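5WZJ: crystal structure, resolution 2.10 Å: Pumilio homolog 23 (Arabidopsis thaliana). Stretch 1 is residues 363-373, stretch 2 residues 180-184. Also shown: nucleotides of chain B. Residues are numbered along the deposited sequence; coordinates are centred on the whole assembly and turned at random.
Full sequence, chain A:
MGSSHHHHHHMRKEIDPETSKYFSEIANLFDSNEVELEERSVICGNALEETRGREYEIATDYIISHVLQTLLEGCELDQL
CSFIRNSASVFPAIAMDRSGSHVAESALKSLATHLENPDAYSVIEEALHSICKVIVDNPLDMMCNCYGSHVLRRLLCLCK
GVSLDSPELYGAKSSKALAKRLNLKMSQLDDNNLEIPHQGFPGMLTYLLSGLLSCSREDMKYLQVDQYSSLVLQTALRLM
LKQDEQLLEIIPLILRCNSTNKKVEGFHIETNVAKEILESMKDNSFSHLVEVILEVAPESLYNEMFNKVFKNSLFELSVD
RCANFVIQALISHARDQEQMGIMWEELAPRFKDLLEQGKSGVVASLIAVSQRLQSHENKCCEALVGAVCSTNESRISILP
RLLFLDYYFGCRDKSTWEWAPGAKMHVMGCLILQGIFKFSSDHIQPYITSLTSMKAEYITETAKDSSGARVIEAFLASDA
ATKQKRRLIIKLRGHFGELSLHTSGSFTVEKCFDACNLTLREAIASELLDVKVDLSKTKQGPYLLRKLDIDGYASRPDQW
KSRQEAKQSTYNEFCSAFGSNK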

# COMPACT_ATOMS: atom_id res chain seq x y z
N VAL A 363 -13.36 -2.15 11.72
CA VAL A 363 -13.08 -2.45 13.12
C VAL A 363 -11.60 -2.29 13.41
O VAL A 363 -11.21 -1.64 14.39
CB VAL A 363 -13.58 -3.86 13.47
CG1 VAL A 363 -13.22 -4.21 14.91
CG2 VAL A 363 -15.08 -3.95 13.28
N ALA A 364 -10.75 -2.88 12.56
CA ALA A 364 -9.30 -2.75 12.73
C ALA A 364 -8.86 -1.29 12.76
O ALA A 364 -8.01 -0.91 13.57
CB ALA A 364 -8.58 -3.49 11.59
N SER A 365 -9.42 -0.46 11.88
CA SER A 365 -9.01 0.93 11.85
C SER A 365 -9.38 1.64 13.15
O SER A 365 -8.60 2.44 13.67
CB SER A 365 -9.63 1.65 10.65
OG SER A 365 -9.19 1.06 9.43
N LEU A 366 -10.59 1.40 13.66
CA LEU A 366 -11.02 2.09 14.87
C LEU A 366 -10.17 1.68 16.06
O LEU A 366 -9.73 2.53 16.85
CB LEU A 366 -12.50 1.83 15.13
CG LEU A 366 -13.13 2.71 16.20
CD1 LEU A 366 -13.05 4.19 15.80
CD2 LEU A 366 -14.59 2.31 16.47
N ILE A 367 -9.90 0.39 16.19
CA ILE A 367 -9.06 -0.09 17.29
C ILE A 367 -7.66 0.52 17.19
O ILE A 367 -7.10 0.96 18.20
CB ILE A 367 -9.02 -1.63 17.28
CG1 ILE A 367 -10.41 -2.19 17.59
CG2 ILE A 367 -7.98 -2.13 18.28
CD1 ILE A 367 -10.51 -3.68 17.43
N ALA A 368 -7.10 0.57 15.98
CA ALA A 368 -5.74 1.07 15.83
C ALA A 368 -5.65 2.55 16.18
O ALA A 368 -4.66 3.00 16.78
CB ALA A 368 -5.24 0.83 14.41
N VAL A 369 -6.66 3.34 15.81
CA VAL A 369 -6.58 4.77 16.07
C VAL A 369 -6.87 5.10 17.53
O VAL A 369 -6.42 6.14 18.02
CB VAL A 369 -7.52 5.55 15.13
CG1 VAL A 369 -8.94 5.55 15.66
CG2 VAL A 369 -7.01 6.98 14.95
N SER A 370 -7.62 4.25 18.25
CA SER A 370 -7.74 4.45 19.69
C SER A 370 -6.36 4.42 20.34
O SER A 370 -6.05 5.25 21.21
CB SER A 370 -8.64 3.38 20.31
OG SER A 370 -7.90 2.25 20.71
N GLN A 371 -5.52 3.51 19.88
CA GLN A 371 -4.16 3.40 20.39
C GLN A 371 -3.36 4.66 20.10
O GLN A 371 -2.62 5.15 20.97
CB GLN A 371 -3.51 2.18 19.74
CG GLN A 371 -2.26 1.68 20.37
CD GLN A 371 -1.83 0.41 19.69
OE1 GLN A 371 -0.87 0.40 18.92
NE2 GLN A 371 -2.56 -0.67 19.93
N ARG A 372 -3.50 5.22 18.90
CA ARG A 372 -2.72 6.40 18.54
C ARG A 372 -3.26 7.65 19.23
O ARG A 372 -2.48 8.49 19.69
CB ARG A 372 -2.72 6.60 17.02
CG ARG A 372 -2.23 7.97 16.60
CD ARG A 372 -2.05 8.10 15.09
NE ARG A 372 -3.29 8.29 14.36
CZ ARG A 372 -3.96 9.44 14.28
NH1 ARG A 372 -3.51 10.51 14.93
NH2 ARG A 372 -5.09 9.52 13.57
N LEU A 373 -4.57 7.79 19.30
CA LEU A 373 -5.14 8.96 19.96
C LEU A 373 -5.21 8.80 21.48
O LEU A 373 -5.56 9.77 22.16
CB LEU A 373 -6.53 9.25 19.40
CG LEU A 373 -6.62 9.69 17.94
CD1 LEU A 373 -8.07 9.70 17.51
CD2 LEU A 373 -6.01 11.06 17.78
P U B 5 -4.86 -7.68 0.88
OP1 U B 5 -5.04 -9.07 0.40
OP2 U B 5 -4.70 -6.54 -0.05
O5' U B 5 -6.06 -7.33 1.87
C5' U B 5 -6.41 -8.21 2.93
C4' U B 5 -7.81 -7.96 3.41
O4' U B 5 -7.86 -6.67 4.07
C3' U B 5 -8.87 -7.92 2.31
O3' U B 5 -10.09 -8.39 2.85
C2' U B 5 -8.98 -6.42 2.02
O2' U B 5 -10.21 -6.03 1.44
C1' U B 5 -8.80 -5.83 3.42
N1 U B 5 -8.27 -4.47 3.44
C2 U B 5 -8.98 -3.53 4.15
O2 U B 5 -10.03 -3.79 4.71
N3 U B 5 -8.45 -2.26 4.17
C4 U B 5 -7.28 -1.86 3.56
O4 U B 5 -6.94 -0.69 3.68
C5 U B 5 -6.58 -2.89 2.85
C6 U B 5 -7.08 -4.14 2.82
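Stretch 2 180-184: KRLNL

Residues 363-373 belong to a single helix that began earlier in the chain, and against one side of it lies the last part of another helix, which the chain leaves at Asn 183. The residues that touch are at least 182 apart in sequence. Their backbones come closest at Ala 368 and Leu 182, whose CA atoms are 5.6 Å apart, an approach helped by the small side chain of alanine. Leu 182 meets Ala 364, Ser 365 and Ala 368, with Arg 181 at Ser 365 and Asn 183 at Arg 372; stretch 2 runs across the helix rather than along it.

Val 363 stays out of reach, so the contact opens at Ala 364. Its CB points toward stretch 2 and packs 3.8 Å from CD2 of Leu 182, the methyl leaving room for the leucine. The CA-to-CB bond of Leu 182 runs sideways, but the end of its side chain comes nearer the helix. Ser 365 is small enough to sit beside both Leu 182 and Arg 181, its backbone N lying 3.9 Å from Leu 182 CD2 and its OG 4.1 Å from Arg 181 CG; a hydrogen bond to a residue just outside the stretches satisfies the buried OG. A water links the two backbones, donating to Ser 365 O at 2.9 Å and to Arg 181 O at 3.0 Å; no direct hydrogen bond joins the stretches. Farther out, Arg 181 NH1 approaches O4 of the uridine U5 at 3.1 Å.

Leu 366 and Ile 367 do not reach stretch 2. One turn beyond Ala 364, Ala 368 again directs its CB toward the partner, 3.4 Å from Leu 182 O and 4.4 Å from Leu 182 CD2.

Another turn on, Arg 372 has the length to reach the outer part of the contact, its CD 4.0 Å from Asn 183 OD1. Asn 183 has positive phi (62°), a conformation asparagine tolerates comparatively well, and forms a Schellman motif as the chain leaves its helix. The residue is poorly ordered, so this last contact is less sharply defined.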

# COMPACT_ATOMS: atom_id res chain seq x y z
N LYS A 180 0.29 1.49 7.18
CA LYS A 180 0.11 2.89 7.52
C LYS A 180 -1.31 3.16 8.01
O LYS A 180 -1.52 3.88 8.99
CB LYS A 180 0.45 3.78 6.32
N ARG A 181 -2.31 2.57 7.34
CA ARG A 181 -3.69 2.75 7.76
C ARG A 181 -3.95 2.11 9.13
O ARG A 181 -4.78 2.62 9.89
CB ARG A 181 -4.63 2.17 6.69
CG ARG A 181 -6.12 2.22 7.03
CD ARG A 181 -7.00 1.89 5.82
NE ARG A 181 -7.04 2.98 4.85
CZ ARG A 181 -7.79 2.98 3.75
NH1 ARG A 181 -8.57 1.94 3.47
NH2 ARG A 181 -7.75 4.02 2.92
N LEU A 182 -3.24 1.03 9.46
CA LEU A 182 -3.39 0.37 10.75
C LEU A 182 -2.32 0.76 11.76
O LEU A 182 -2.28 0.19 12.86
CB LEU A 182 -3.37 -1.16 10.59
CG LEU A 182 -4.58 -1.72 9.87
CD1 LEU A 182 -4.60 -3.23 10.01
CD2 LEU A 182 -5.84 -1.08 10.44
N ASN A 183 -1.44 1.70 11.41
CA ASN A 183 -0.44 2.20 12.35
C ASN A 183 0.52 1.09 12.80
O ASN A 183 0.95 1.04 13.96
CB ASN A 183 -1.12 2.86 13.56
CG ASN A 183 -0.35 4.05 14.09
OD1 ASN A 183 -0.13 5.03 13.37
ND2 ASN A 183 0.04 3.98 15.35
N LEU A 184 0.85 0.18 11.89
CA LEU A 184 1.84 -0.87 12.16
C LEU A 184 3.15 -0.60 11.43
O LEU A 184 4.19 -1.21 11.73
CB LEU A 184 1.29 -2.24 11.75
CG LEU A 184 0.10 -2.79 12.54
CD1 LEU A 184 -0.51 -3.99 11.84
CD2 LEU A 184 0.53 -3.16 13.96
O HOH W 1 -6.35 3.62 12.22